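Side-chain contacts in actin-related protein 8 (Homo sapiens, PDB 4FO0), which binds ATP with low basal ATPase activity, does not polymerise, and is a proposed core component of the INO80 chromatin-remodelling complex, required to recruit INO80 to DNA damage: residues Pro530-Arg533 against Arg534-Glu537; Gln517-Leu520 against Gln521-Leu525; Phe319-Asp323 against Gln324-Gly328; Arg75-Gly78 against Leu79-Val82; Phe367-Gly371 against Gln372-Thr376. All blocks are in the same frame, centred on the assembly; numbering follows the deposited sequence.

Interaction 1: Pro530-Arg533 against Arg534-Glu537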
loop_
_atom_site.group_PDB
_atom_site.type_symbol
_atom_site.label_atom_id
_atom_site.label_comp_id
_atom_site.label_asym_id
_atom_site.label_seq_id
_atom_site.Cartn_x
_atom_site.Cartn_y
_atom_site.Cartn_z
ATOM N N PRO A 530 21.732 -19.016 -12.226
ATOM C CA PRO A 530 21.939 -20.384 -11.738
ATOM C C PRO A 530 23.281 -20.509 -11.039
ATOM O O PRO A 530 23.432 -21.337 -10.137
ATOM C CB PRO A 530 21.921 -21.226 -13.019
ATOM C CG PRO A 530 21.507 -20.283 -14.131
ATOM C CD PRO A 530 21.917 -18.929 -13.681
ATOM N N SER A 531 24.236 -19.678 -11.453
ATOM C CA SER A 531 25.533 -19.610 -10.796
ATOM C C SER A 531 25.390 -19.298 -9.301
ATOM O O SER A 531 26.022 -19.944 -8.463
ATOM C CB SER A 531 26.417 -18.565 -11.478
ATOM O OG SER A 531 26.555 -17.416 -10.660
ATOM N N PHE A 532 24.549 -18.315 -8.974
ATOM C CA PHE A 532 24.308 -17.918 -7.582
ATOM C C PHE A 532 23.434 -18.918 -6.848
ATOM O O PHE A 532 23.605 -19.146 -5.644
ATOM C CB PHE A 532 23.660 -16.536 -7.507
ATOM C CG PHE A 532 24.636 -15.401 -7.612
ATOM C CD1 PHE A 532 25.384 -15.012 -6.505
ATOM C CD2 PHE A 532 24.808 -14.718 -8.817
ATOM C CE1 PHE A 532 26.298 -13.953 -6.588
ATOM C CE2 PHE A 532 25.717 -13.657 -8.915
ATOM C CZ PHE A 532 26.465 -13.273 -7.795
ATOM N N ARG A 533 22.490 -19.504 -7.580
ATOM C CA ARG A 533 21.589 -20.507 -7.022
ATOM C C ARG A 533 22.379 -21.653 -6.403
ATOM O O ARG A 533 21.931 -22.282 -5.446
ATOM C CB ARG A 533 20.663 -21.045 -8.109
ATOM C CG ARG A 533 19.583 -21.961 -7.586
ATOM C CD ARG A 533 19.153 -22.943 -8.658
ATOM N NE ARG A 533 18.045 -23.771 -8.199
ATOM C CZ ARG A 533 16.803 -23.667 -8.662
ATOM N NH1 ARG A 533 16.522 -22.780 -9.610
ATOM N NH2 ARG A 533 15.845 -24.457 -8.189
ATOM N N ARG A 534 23.557 -21.916 -6.965
ATOM C CA ARG A 534 24.450 -22.953 -6.461
ATOM C C ARG A 534 25.247 -22.456 -5.262
ATOM O O ARG A 534 25.128 -22.987 -4.154
ATOM C CB ARG A 534 25.380 -23.442 -7.572
ATOM C CG ARG A 534 24.679 -24.382 -8.548
ATOM C CD ARG A 534 25.614 -24.898 -9.632
ATOM N NE ARG A 534 25.487 -24.131 -10.867
ATOM C CZ ARG A 534 26.393 -23.266 -11.311
ATOM N NH1 ARG A 534 27.516 -23.065 -10.623
ATOM N NH2 ARG A 534 26.178 -22.609 -12.449
ATOM N N ILE A 535 26.050 -21.424 -5.488
ATOM C CA ILE A 535 26.789 -20.778 -4.411
ATOM C C ILE A 535 25.971 -20.581 -3.127
ATOM O O ILE A 535 26.535 -20.528 -2.040
ATOM C CB ILE A 535 27.283 -19.399 -4.857
ATOM C CG1 ILE A 535 27.889 -19.483 -6.260
ATOM C CG2 ILE A 535 28.261 -18.834 -3.837
ATOM C CD1 ILE A 535 27.888 -18.159 -7.013
ATOM N N ILE A 536 24.648 -20.536 -3.225
ATOM C CA ILE A 536 23.841 -20.074 -2.092
ATOM C C ILE A 536 23.005 -21.176 -1.445
ATOM O O ILE A 536 22.310 -21.919 -2.131
ATOM C CB ILE A 536 22.910 -18.920 -2.494
ATOM C CG1 ILE A 536 23.492 -17.591 -2.031
ATOM C CG2 ILE A 536 21.531 -19.114 -1.891
ATOM C CD1 ILE A 536 22.610 -16.410 -2.350
ATOM N N GLU A 537 23.101 -21.290 -0.123
ATOM C CA GLU A 537 22.525 -22.426 0.591
ATOM C C GLU A 537 21.005 -22.525 0.520
ATOM O O GLU A 537 20.463 -23.604 0.294
ATOM C CB GLU A 537 22.960 -22.410 2.056
ATOM C CG GLU A 537 23.579 -21.101 2.510
ATOM C CD GLU A 537 23.312 -20.809 3.972
ATOM O OE1 GLU A 537 23.367 -21.754 4.786
ATOM O OE2 GLU A 537 23.045 -19.635 4.309
#
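Arg534 sets its CG beside its own backbone N (chi1 -77°) and bends at chi3 (-98°), which folds the guanidinium back along the helix toward Pro530 and Ser531. One face of that flat group is turned to the Pro530 carbonyl, whose O lies 3.5 Å from Arg534 NE, above the guanidinium plane and toward its rim. Arg534 NH2 reaches the backbone of Ser531, 3.5 Å from Ser531 CA. The same Pro530 O accepts the backbone N of Arg534 at 3.2 Å, an i to i+4 bond, while the next one, from Ile535 N to Ser531 O at 3.3 Å, is weak. These bonds belong to the short helix 530-535 at the surface of the actin fold, and Ile536 is the first residue to leave helical geometry. On another flank, Phe532 and Ile535 meet through their CD1 atoms at 4.1 Å, the aliphatic branch approaching the ring obliquely. Ile535 CD1 also lies 4.0 Å from Ser531 OG. Beyond its own turn, the Phe532 ring meets that of Tyr501 on helix 494-502, which Ile535 and the buried Ile536 touch as well. Arg533 leads elsewhere, its chain extended from CG to NE and lying against Leu525 and Asn526 of helix 516-527.

Interaction 2: Gln517-Leu520 against Gln521-Leu525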
loop_
_atom_site.group_PDB
_atom_site.type_symbol
_atom_site.label_atom_id
_atom_site.label_comp_id
_atom_site.label_asym_id
_atom_site.label_seq_id
_atom_site.Cartn_x
_atom_site.Cartn_y
_atom_site.Cartn_z
ATOM N N GLN A 517 4.395 -16.387 0.153
ATOM C CA GLN A 517 5.814 -16.614 0.445
ATOM C C GLN A 517 6.436 -17.731 -0.402
ATOM O O GLN A 517 7.430 -17.517 -1.104
ATOM C CB GLN A 517 6.026 -16.917 1.927
ATOM C CG GLN A 517 7.367 -17.556 2.199
ATOM C CD GLN A 517 7.615 -17.785 3.664
ATOM O OE1 GLN A 517 7.349 -16.914 4.502
ATOM N NE2 GLN A 517 8.134 -18.963 3.989
ATOM N N GLU A 518 5.848 -18.920 -0.303
ATOM C CA GLU A 518 6.212 -20.071 -1.116
ATOM C C GLU A 518 6.179 -19.726 -2.595
ATOM O O GLU A 518 7.156 -19.947 -3.314
ATOM C CB GLU A 518 5.243 -21.232 -0.857
ATOM C CG GLU A 518 5.008 -21.555 0.629
ATOM C CD GLU A 518 4.069 -20.563 1.346
ATOM O OE1 GLU A 518 4.158 -19.340 1.101
ATOM O OE2 GLU A 518 3.238 -21.012 2.166
ATOM N N PHE A 519 5.059 -19.173 -3.048
ATOM C CA PHE A 519 4.879 -18.910 -4.470
ATOM C C PHE A 519 6.036 -18.111 -5.031
ATOM O O PHE A 519 6.588 -18.421 -6.094
ATOM C CB PHE A 519 3.577 -18.162 -4.722
ATOM C CG PHE A 519 3.385 -17.762 -6.146
ATOM C CD1 PHE A 519 3.994 -16.622 -6.647
ATOM C CD2 PHE A 519 2.601 -18.524 -6.990
ATOM C CE1 PHE A 519 3.825 -16.245 -7.965
ATOM C CE2 PHE A 519 2.413 -18.144 -8.314
ATOM C CZ PHE A 519 3.026 -17.008 -8.807
ATOM N N LEU A 520 6.399 -17.074 -4.298
ATOM C CA LEU A 520 7.424 -16.152 -4.744
ATOM C C LEU A 520 8.820 -16.759 -4.611
ATOM O O LEU A 520 9.683 -16.556 -5.465
ATOM C CB LEU A 520 7.324 -14.858 -3.940
ATOM C CG LEU A 520 8.447 -13.858 -4.174
ATOM C CD1 LEU A 520 8.422 -13.330 -5.603
ATOM C CD2 LEU A 520 8.331 -12.740 -3.169
ATOM N N GLN A 521 9.039 -17.504 -3.534
ATOM C CA GLN A 521 10.318 -18.159 -3.315
ATOM C C GLN A 521 10.590 -19.133 -4.448
ATOM O O GLN A 521 11.720 -19.263 -4.916
ATOM C CB GLN A 521 10.309 -18.892 -1.983
ATOM C CG GLN A 521 10.864 -20.279 -2.068
ATOM C CD GLN A 521 12.113 -20.411 -1.265
ATOM O OE1 GLN A 521 12.074 -20.427 -0.030
ATOM N NE2 GLN A 521 13.247 -20.477 -1.950
ATOM N N HIS A 522 9.538 -19.807 -4.893
ATOM C CA HIS A 522 9.643 -20.738 -6.003
ATOM C C HIS A 522 10.082 -20.049 -7.291
ATOM O O HIS A 522 10.956 -20.553 -7.985
ATOM C CB HIS A 522 8.313 -21.461 -6.198
ATOM C CG HIS A 522 8.225 -22.255 -7.465
ATOM N ND1 HIS A 522 8.234 -23.635 -7.480
ATOM C CD2 HIS A 522 8.103 -21.863 -8.757
ATOM C CE1 HIS A 522 8.124 -24.058 -8.728
ATOM N NE2 HIS A 522 8.041 -23.004 -9.521
ATOM N N ARG A 523 9.487 -18.897 -7.605
ATOM C CA ARG A 523 9.824 -18.192 -8.841
ATOM C C ARG A 523 11.242 -17.703 -8.757
ATOM O O ARG A 523 11.983 -17.766 -9.737
ATOM C CB ARG A 523 8.944 -16.969 -9.075
ATOM C CG ARG A 523 7.484 -17.199 -8.887
ATOM C CD ARG A 523 6.783 -17.315 -10.207
ATOM N NE ARG A 523 6.979 -16.159 -11.085
ATOM C CZ ARG A 523 6.464 -16.108 -12.314
ATOM N NH1 ARG A 523 5.739 -17.136 -12.754
ATOM N NH2 ARG A 523 6.660 -15.056 -13.108
ATOM N N ILE A 524 11.619 -17.185 -7.592
ATOM C CA ILE A 524 12.965 -16.645 -7.450
ATOM C C ILE A 524 14.022 -17.712 -7.742
ATOM O O ILE A 524 14.934 -17.470 -8.526
ATOM C CB ILE A 524 13.190 -15.959 -6.094
ATOM C CG1 ILE A 524 12.283 -14.731 -5.983
ATOM C CG2 ILE A 524 14.643 -15.533 -5.940
ATOM C CD1 ILE A 524 12.349 -13.803 -7.198
ATOM N N LEU A 525 13.875 -18.897 -7.152
ATOM C CA LEU A 525 14.786 -20.005 -7.433
ATOM C C LEU A 525 14.950 -20.240 -8.920
ATOM O O LEU A 525 16.064 -20.213 -9.448
ATOM C CB LEU A 525 14.281 -21.291 -6.810
ATOM C CG LEU A 525 14.555 -21.445 -5.326
ATOM C CD1 LEU A 525 14.517 -22.919 -4.959
ATOM C CD2 LEU A 525 15.896 -20.840 -5.015
#
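Phe519 and Arg523, one turn apart on helix 516-527 of the actin fold, lie side by side and point the same way. The main-chain bonds are regular i to i+4 ones: Gln521 N to Gln517 O and His522 N to Glu518 O are both 2.9 Å, as is Ile524 N to Leu520 O, whereas Arg523 N to Phe519 O is weak at 3.3 Å. The polar ends find partners in other parts of the chain: Arg523 NH2 makes a salt bridge to Asp481 OD2 and a hydrogen bond to Tyr363 OH, and Gln517 OE1 is hydrogen-bonded to Thr543 OG1. Among the carbon contacts, the methylenes of Arg523 run beside the Phe519 ring, with CD 3.9 Å from Phe519 CE1. With its CG beside the backbone N (chi1 -47°) and further bends at chi2 and chi3, the arginine brings its guanidinium plane to within 9° of the ring plane. An alanine at Phe519 is likely to leave the Arg523 methylenes without their apolar neighbour, although Asp481 and Tyr363 would still hold the guanidinium, and to lose the contact with Phe362. A second apolar pair, Leu520 and Ile524, sits against strand 503-507, where Leu520 touches Val506 and Ile524 touches Ile504. Within that pair, Leu520 CD1 is 4.1 Å from Ile524 CG1.

Interaction 3: Phe319-Asp323 against Gln324-Gly328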
loop_
_atom_site.group_PDB
_atom_site.type_symbol
_atom_site.label_atom_id
_atom_site.label_comp_id
_atom_site.label_asym_id
_atom_site.label_seq_id
_atom_site.Cartn_x
_atom_site.Cartn_y
_atom_site.Cartn_z
ATOM N N PHE A 319 -10.954 -13.989 -1.161
ATOM C CA PHE A 319 -10.933 -15.065 -2.141
ATOM C C PHE A 319 -9.606 -15.341 -2.842
ATOM O O PHE A 319 -9.256 -16.492 -3.071
ATOM C CB PHE A 319 -11.997 -14.796 -3.180
ATOM C CG PHE A 319 -13.368 -14.816 -2.621
ATOM C CD1 PHE A 319 -13.634 -15.551 -1.481
ATOM C CD2 PHE A 319 -14.391 -14.107 -3.221
ATOM C CE1 PHE A 319 -14.896 -15.582 -0.947
ATOM C CE2 PHE A 319 -15.659 -14.141 -2.699
ATOM C CZ PHE A 319 -15.908 -14.876 -1.554
ATOM N N CYS A 320 -8.889 -14.287 -3.202
ATOM C CA CYS A 320 -7.640 -14.426 -3.935
ATOM C C CYS A 320 -6.572 -15.193 -3.151
ATOM O O CYS A 320 -6.459 -15.067 -1.929
ATOM C CB CYS A 320 -7.146 -13.045 -4.377
ATOM S SG CYS A 320 -8.228 -12.342 -5.669
ATOM N N HIS A 321 -5.802 -16.008 -3.862
ATOM C CA HIS A 321 -4.751 -16.814 -3.236
ATOM C C HIS A 321 -3.648 -17.027 -4.259
ATOM O O HIS A 321 -3.876 -16.831 -5.455
ATOM C CB HIS A 321 -5.311 -18.168 -2.782
ATOM C CG HIS A 321 -5.805 -19.023 -3.912
ATOM N ND1 HIS A 321 -4.992 -19.910 -4.585
ATOM C CD2 HIS A 321 -7.021 -19.105 -4.503
ATOM C CE1 HIS A 321 -5.689 -20.506 -5.537
ATOM N NE2 HIS A 321 -6.923 -20.040 -5.505
ATOM N N LEU A 322 -2.463 -17.418 -3.797
ATOM C CA LEU A 322 -1.378 -17.831 -4.697
ATOM C C LEU A 322 -0.986 -19.292 -4.455
ATOM O O LEU A 322 0.196 -19.635 -4.378
ATOM C CB LEU A 322 -0.162 -16.927 -4.539
ATOM C CG LEU A 322 -0.312 -15.507 -5.072
ATOM C CD1 LEU A 322 0.792 -14.610 -4.522
ATOM C CD2 LEU A 322 -0.285 -15.516 -6.583
ATOM N N ASP A 323 -1.993 -20.148 -4.338
ATOM C CA ASP A 323 -1.777 -21.554 -4.036
ATOM C C ASP A 323 -2.186 -22.453 -5.226
ATOM O O ASP A 323 -3.374 -22.577 -5.528
ATOM C CB ASP A 323 -2.581 -21.889 -2.776
ATOM C CG ASP A 323 -2.419 -23.329 -2.326
ATOM O OD1 ASP A 323 -1.784 -24.126 -3.056
ATOM O OD2 ASP A 323 -2.952 -23.664 -1.239
ATOM N N GLN A 324 -1.215 -23.071 -5.902
ATOM C CA GLN A 324 -1.523 -23.947 -7.045
ATOM C C GLN A 324 -2.538 -25.022 -6.701
ATOM O O GLN A 324 -3.332 -25.442 -7.547
ATOM C CB GLN A 324 -0.275 -24.656 -7.569
ATOM C CG GLN A 324 0.567 -23.836 -8.493
ATOM C CD GLN A 324 -0.132 -23.496 -9.797
ATOM O OE1 GLN A 324 -0.357 -22.320 -10.099
ATOM N NE2 GLN A 324 -0.449 -24.518 -10.593
ATOM N N ASP A 325 -2.504 -25.470 -5.456
ATOM C CA ASP A 325 -3.246 -26.656 -5.058
ATOM C C ASP A 325 -4.728 -26.417 -4.805
ATOM O O ASP A 325 -5.506 -27.371 -4.717
ATOM C CB ASP A 325 -2.562 -27.327 -3.868
ATOM C CG ASP A 325 -1.133 -27.746 -4.187
ATOM O OD1 ASP A 325 -0.868 -28.153 -5.341
ATOM O OD2 ASP A 325 -0.271 -27.650 -3.292
ATOM N N ILE A 326 -5.116 -25.149 -4.703
ATOM C CA ILE A 326 -6.523 -24.776 -4.639
ATOM C C ILE A 326 -7.016 -24.612 -6.068
ATOM O O ILE A 326 -6.629 -23.671 -6.765
ATOM C CB ILE A 326 -6.726 -23.434 -3.897
ATOM C CG1 ILE A 326 -6.236 -23.519 -2.459
ATOM C CG2 ILE A 326 -8.184 -23.021 -3.895
ATOM C CD1 ILE A 326 -6.436 -22.216 -1.701
ATOM N N SER A 327 -7.870 -25.519 -6.517
ATOM C CA SER A 327 -8.269 -25.506 -7.918
ATOM C C SER A 327 -9.702 -25.955 -8.075
ATOM O O SER A 327 -10.336 -26.382 -7.110
ATOM C CB SER A 327 -7.358 -26.429 -8.728
ATOM O OG SER A 327 -7.519 -27.783 -8.323
ATOM N N GLY A 328 -10.210 -25.854 -9.297
ATOM C CA GLY A 328 -11.593 -26.194 -9.585
ATOM C C GLY A 328 -12.556 -25.047 -9.349
ATOM O O GLY A 328 -12.154 -23.933 -9.000
HETATM O O HOH W 1 -8.617 -21.120 -7.437
#
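His321 presents one face of its imidazole to Ile326 in a CH-pi contact: Ile326 CB stands 3.9 Å from the ring centroid, 28° off the ring normal, with CG2 and CD1 also close to the ring. The His321 side chain is placed by a chi1 of 63°, which sets CG between the backbone N and the carbonyl carbon. In the ring plane, ND1 accepts the backbone N of Asp323 at 3.0 Å, fixing the ring's rotation, and NE2 meets a water at 2.8 Å. A type I beta turn from Asp323 to Ile326 carries the isoleucine back, closed by Ile326 N to Asp323 O at 3.2 Å. This turn lies in the loop joining helix 306-319 to strand 330-336 of the actin fold. Within it, Asp323 OD1 accepts Asp325 N at 2.8 Å from above the carboxylate plane, and Asp323 OD2 rests 3.5 Å from Ile326 CG1. Asp325 OD2 is 3.8 Å from Asp323 OD1, a like-charge approach. The Asp325 carboxylate is hydrogen-bonded to Ser92 OG. Because ND1 accepts, a neutral ring would probably carry its proton on NE2; the neighbouring carboxylates would probably raise each other's proton affinity, partly offset by their N-H and hydroxyl partners and nearby Lys515.

Interaction 4: Arg75-Gly78 against Leu79-Val82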
loop_
_atom_site.group_PDB
_atom_site.type_symbol
_atom_site.label_atom_id
_atom_site.label_comp_id
_atom_site.label_asym_id
_atom_site.label_seq_id
_atom_site.Cartn_x
_atom_site.Cartn_y
_atom_site.Cartn_z
ATOM N N ARG A 75 -4.231 -6.429 -22.008
ATOM C CA ARG A 75 -4.852 -7.175 -20.925
ATOM C C ARG A 75 -4.951 -8.669 -21.291
ATOM O O ARG A 75 -4.459 -9.535 -20.559
ATOM C CB ARG A 75 -6.218 -6.543 -20.648
ATOM C CG ARG A 75 -6.936 -6.973 -19.397
ATOM C CD ARG A 75 -8.186 -6.104 -19.209
ATOM N NE ARG A 75 -7.813 -4.735 -18.867
ATOM C CZ ARG A 75 -8.141 -3.654 -19.571
ATOM N NH1 ARG A 75 -8.883 -3.778 -20.679
ATOM N NH2 ARG A 75 -7.726 -2.448 -19.154
ATOM N N GLN A 76 -5.572 -8.959 -22.432
ATOM C CA GLN A 76 -5.622 -10.310 -23.004
ATOM C C GLN A 76 -4.281 -11.060 -23.007
ATOM O O GLN A 76 -4.180 -12.207 -22.556
ATOM C CB GLN A 76 -6.103 -10.226 -24.455
ATOM C CG GLN A 76 -7.548 -9.856 -24.611
ATOM C CD GLN A 76 -8.435 -10.804 -23.853
ATOM O OE1 GLN A 76 -8.109 -11.203 -22.734
ATOM N NE2 GLN A 76 -9.556 -11.190 -24.459
ATOM N N ASN A 77 -3.256 -10.420 -23.558
ATOM C CA ASN A 77 -1.979 -11.081 -23.734
ATOM C C ASN A 77 -1.303 -11.352 -22.408
ATOM O O ASN A 77 -0.635 -12.376 -22.242
ATOM C CB ASN A 77 -1.080 -10.284 -24.684
ATOM C CG ASN A 77 -1.696 -10.120 -26.080
ATOM O OD1 ASN A 77 -2.368 -11.025 -26.619
ATOM N ND2 ASN A 77 -1.477 -8.950 -26.667
ATOM N N GLY A 78 -1.491 -10.436 -21.459
ATOM C CA GLY A 78 -0.999 -10.621 -20.104
ATOM C C GLY A 78 -1.656 -11.815 -19.425
ATOM O O GLY A 78 -0.993 -12.619 -18.753
ATOM N N LEU A 79 -2.968 -11.931 -19.598
ATOM C CA LEU A 79 -3.716 -13.000 -18.965
ATOM C C LEU A 79 -3.287 -14.348 -19.556
ATOM O O LEU A 79 -3.319 -15.379 -18.886
ATOM C CB LEU A 79 -5.212 -12.744 -19.126
ATOM C CG LEU A 79 -6.174 -13.719 -18.456
ATOM C CD1 LEU A 79 -5.972 -13.724 -16.957
ATOM C CD2 LEU A 79 -7.612 -13.373 -18.818
ATOM N N LYS A 80 -2.854 -14.332 -20.812
ATOM C CA LYS A 80 -2.288 -15.533 -21.421
ATOM C C LYS A 80 -0.915 -15.879 -20.843
ATOM O O LYS A 80 -0.564 -17.049 -20.730
ATOM C CB LYS A 80 -2.206 -15.393 -22.939
ATOM C CG LYS A 80 -3.541 -15.507 -23.630
ATOM C CD LYS A 80 -3.391 -15.095 -25.046
ATOM C CE LYS A 80 -4.710 -14.898 -25.732
ATOM N NZ LYS A 80 -4.512 -13.885 -26.819
ATOM N N MET A 81 -0.130 -14.874 -20.471
ATOM C CA MET A 81 1.123 -15.160 -19.780
ATOM C C MET A 81 0.879 -15.727 -18.378
ATOM O O MET A 81 1.536 -16.689 -17.969
ATOM C CB MET A 81 2.021 -13.928 -19.748
ATOM C CG MET A 81 2.337 -13.387 -21.143
ATOM S SD MET A 81 3.101 -14.629 -22.231
ATOM C CE MET A 81 4.457 -15.229 -21.210
ATOM N N VAL A 82 -0.080 -15.141 -17.658
ATOM C CA VAL A 82 -0.508 -15.666 -16.357
ATOM C C VAL A 82 -0.925 -17.120 -16.493
ATOM O O VAL A 82 -0.459 -17.994 -15.765
ATOM C CB VAL A 82 -1.708 -14.861 -15.759
ATOM C CG1 VAL A 82 -2.049 -15.374 -14.380
ATOM C CG2 VAL A 82 -1.377 -13.366 -15.682
#
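Leu79 and Val82 meet the carbonyls of Arg75 and Gly78 on the buried side of helix 71-88, an amphipathic helix of the actin fold. Main-chain i to i+4 bonds join them: Leu79 N to Arg75 O at 3.0 Å and Val82 N to Gly78 O at 2.9 Å, the second nearly straight with an angle of 168° at the hydrogen. Val82 CG2 also lies against the carbonyl O of Gly78, a residue with no side chain of its own. Here the helix is tightly packed: Leu79 touches Trp289 and Arg293 of helix 280-293 and Gln356 of helix 353-359, while Val82 reaches Met359 and Tyr363. Arg75 sends its guanidinium off the helix, where NH2 hydrogen-bonds Leu66 O. The outer side is looser. There Lys80 and Asn77 are exposed and point the same way, and their backbones contribute to the helical bonding through Lys80 N to Gln76 O and Met81 N to Asn77 O, both 3.1 Å. Lys80 sets CG beside its backbone N (chi1 -74°) and then runs extended, so its methylenes pass Gln76 O, with CG at 3.5 Å. Lys80 also touches a neighbouring molecule in the crystal, which may influence its pose. At the end of this chain, Lys80 NZ is 3.6 Å from Asn77 OD1.

Interaction 5: Phe367-Gly371 against Gln372-Thr376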
loop_
_atom_site.group_PDB
_atom_site.type_symbol
_atom_site.label_atom_id
_atom_site.label_comp_id
_atom_site.label_asym_id
_atom_site.label_seq_id
_atom_site.Cartn_x
_atom_site.Cartn_y
_atom_site.Cartn_z
ATOM N N PHE A 367 -2.873 -5.746 -16.371
ATOM C CA PHE A 367 -3.624 -4.585 -15.892
ATOM C C PHE A 367 -4.155 -3.724 -17.017
ATOM O O PHE A 367 -5.087 -2.951 -16.811
ATOM C CB PHE A 367 -2.785 -3.755 -14.915
ATOM C CG PHE A 367 -2.503 -4.470 -13.638
ATOM C CD1 PHE A 367 -3.469 -5.297 -13.078
ATOM C CD2 PHE A 367 -1.278 -4.369 -13.021
ATOM C CE1 PHE A 367 -3.216 -5.985 -11.900
ATOM C CE2 PHE A 367 -1.021 -5.051 -11.843
ATOM C CZ PHE A 367 -1.986 -5.857 -11.279
ATOM N N GLY A 368 -3.567 -3.880 -18.203
ATOM C CA GLY A 368 -3.974 -3.152 -19.391
ATOM C C GLY A 368 -3.732 -1.657 -19.309
ATOM O O GLY A 368 -4.461 -0.882 -19.910
ATOM N N ILE A 369 -2.712 -1.248 -18.559
ATOM C CA ILE A 369 -2.384 0.167 -18.436
ATOM C C ILE A 369 -1.482 0.584 -19.588
ATOM O O ILE A 369 -0.429 -0.005 -19.810
ATOM C CB ILE A 369 -1.705 0.488 -17.087
ATOM C CG1 ILE A 369 -2.622 0.095 -15.923
ATOM C CG2 ILE A 369 -1.379 1.959 -16.993
ATOM C CD1 ILE A 369 -1.873 -0.171 -14.611
ATOM N N VAL A 370 -1.908 1.595 -20.331
ATOM C CA VAL A 370 -1.201 1.993 -21.536
ATOM C C VAL A 370 -0.836 3.468 -21.503
ATOM O O VAL A 370 -1.666 4.331 -21.178
ATOM C CB VAL A 370 -2.047 1.711 -22.791
ATOM C CG1 VAL A 370 -1.328 2.162 -24.036
ATOM C CG2 VAL A 370 -2.372 0.226 -22.886
ATOM N N GLY A 371 0.422 3.752 -21.821
ATOM C CA GLY A 371 0.867 5.124 -21.955
ATOM C C GLY A 371 1.289 5.817 -20.676
ATOM O O GLY A 371 1.311 7.041 -20.623
ATOM N N GLN A 372 1.636 5.051 -19.649
ATOM C CA GLN A 372 2.048 5.647 -18.384
ATOM C C GLN A 372 3.435 5.195 -17.996
ATOM O O GLN A 372 3.884 4.110 -18.379
ATOM C CB GLN A 372 1.075 5.259 -17.281
ATOM C CG GLN A 372 -0.336 5.198 -17.774
ATOM C CD GLN A 372 -0.886 6.573 -18.035
ATOM O OE1 GLN A 372 -0.771 7.458 -17.189
ATOM N NE2 GLN A 372 -1.472 6.772 -19.216
ATOM N N LYS A 373 4.115 6.043 -17.238
ATOM C CA LYS A 373 5.373 5.664 -16.613
ATOM C C LYS A 373 5.033 4.629 -15.545
ATOM O O LYS A 373 4.249 4.900 -14.640
ATOM C CB LYS A 373 6.056 6.893 -16.000
ATOM C CG LYS A 373 7.454 6.644 -15.449
ATOM C CD LYS A 373 7.978 7.902 -14.761
ATOM C CE LYS A 373 9.256 7.641 -13.984
ATOM N NZ LYS A 373 10.292 7.012 -14.837
ATOM N N MET A 374 5.597 3.437 -15.672
ATOM C CA MET A 374 5.237 2.317 -14.810
ATOM C C MET A 374 6.358 1.931 -13.866
ATOM O O MET A 374 6.124 1.376 -12.799
ATOM C CB MET A 374 4.846 1.126 -15.674
ATOM C CG MET A 374 3.533 1.355 -16.373
ATOM S SD MET A 374 2.223 1.259 -15.142
ATOM C CE MET A 374 1.122 2.506 -15.793
ATOM N N THR A 375 7.579 2.245 -14.274
ATOM C CA THR A 375 8.764 1.902 -13.516
ATOM C C THR A 375 9.598 3.152 -13.296
ATOM O O THR A 375 9.667 4.024 -14.156
ATOM C CB THR A 375 9.599 0.850 -14.255
ATOM O OG1 THR A 375 8.741 -0.201 -14.722
ATOM C CG2 THR A 375 10.662 0.269 -13.331
ATOM N N THR A 376 10.229 3.231 -12.135
ATOM C CA THR A 376 11.004 4.396 -11.774
ATOM C C THR A 376 12.287 3.965 -11.117
ATOM O O THR A 376 12.282 3.092 -10.252
ATOM C CB THR A 376 10.258 5.235 -10.763
ATOM O OG1 THR A 376 8.937 5.498 -11.250
ATOM C CG2 THR A 376 10.986 6.531 -10.541
HETATM O O HOH W 2 1.747 2.128 -19.545
#
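Gln372 NE2 donates to Val370 O at 3.1 Å, an almost straight bond (176° at the hydrogen) with the acceptor in the plane of the glutamine amide. From the carbonyl's side, the donor is tilted from the plane of the C=O group. The side chain gets there by doubling back: CG lies beside the backbone N and the chain bends again at chi2 (-72°), so the amide returns over the peptide of Gly371. Gly371 itself has a positive phi, and a CB there would collide with the carbonyl O of Val370. A water links the two sides of the bend, accepting from Gln372 N at 2.9 Å and probably donating to Ile369 O at 3.1 Å. On the apolar side, Gln372 CG packs 3.5 Å from Ile369 CG2, the two chains crossing at about a right angle. With an alanine in place of Gln372, Val370 O would probably lose its amide partner and a gap would be likely to open beside Ile369 CG2. Lys373 turns away and bonds Thr375 O through NZ. The bend belongs to the loop between helix 353-359 and strand 375-377, an outermost strand of the six-stranded sheet; Thr375 packs on strand 274-276, Ile369 on Asp282 of helix 280-293, and Val370 on Ser71 and Gln74 of helix 71-88.

Overall arrangement
The five contacts fall into two groups: interactions 1, 2 and 3 touch in succession, and 4 touches 5. Interactions 1 and 2 lie on consecutive helices, centres 15 Å apart, and touch where Arg533 NH1 comes within 2.6 Å of Leu525 O. Interaction 2 packs on interaction 3, Phe519 CB lying 3.7 Å from Leu322 O. Interactions 4 and 5 meet through Arg75 NH2, 3.6 Å from Phe367 O. Across the gap, interaction 4 stays about 7 Å (nearest atoms) from both interaction 2 and interaction 3. ATP lies closest to interaction 3, about 9 Å from the Leu322 side chain; Gln517 and Ile369 side chains are each about 13 Å from it, while interactions 1 and 4 are remote from the nucleotide-binding residues.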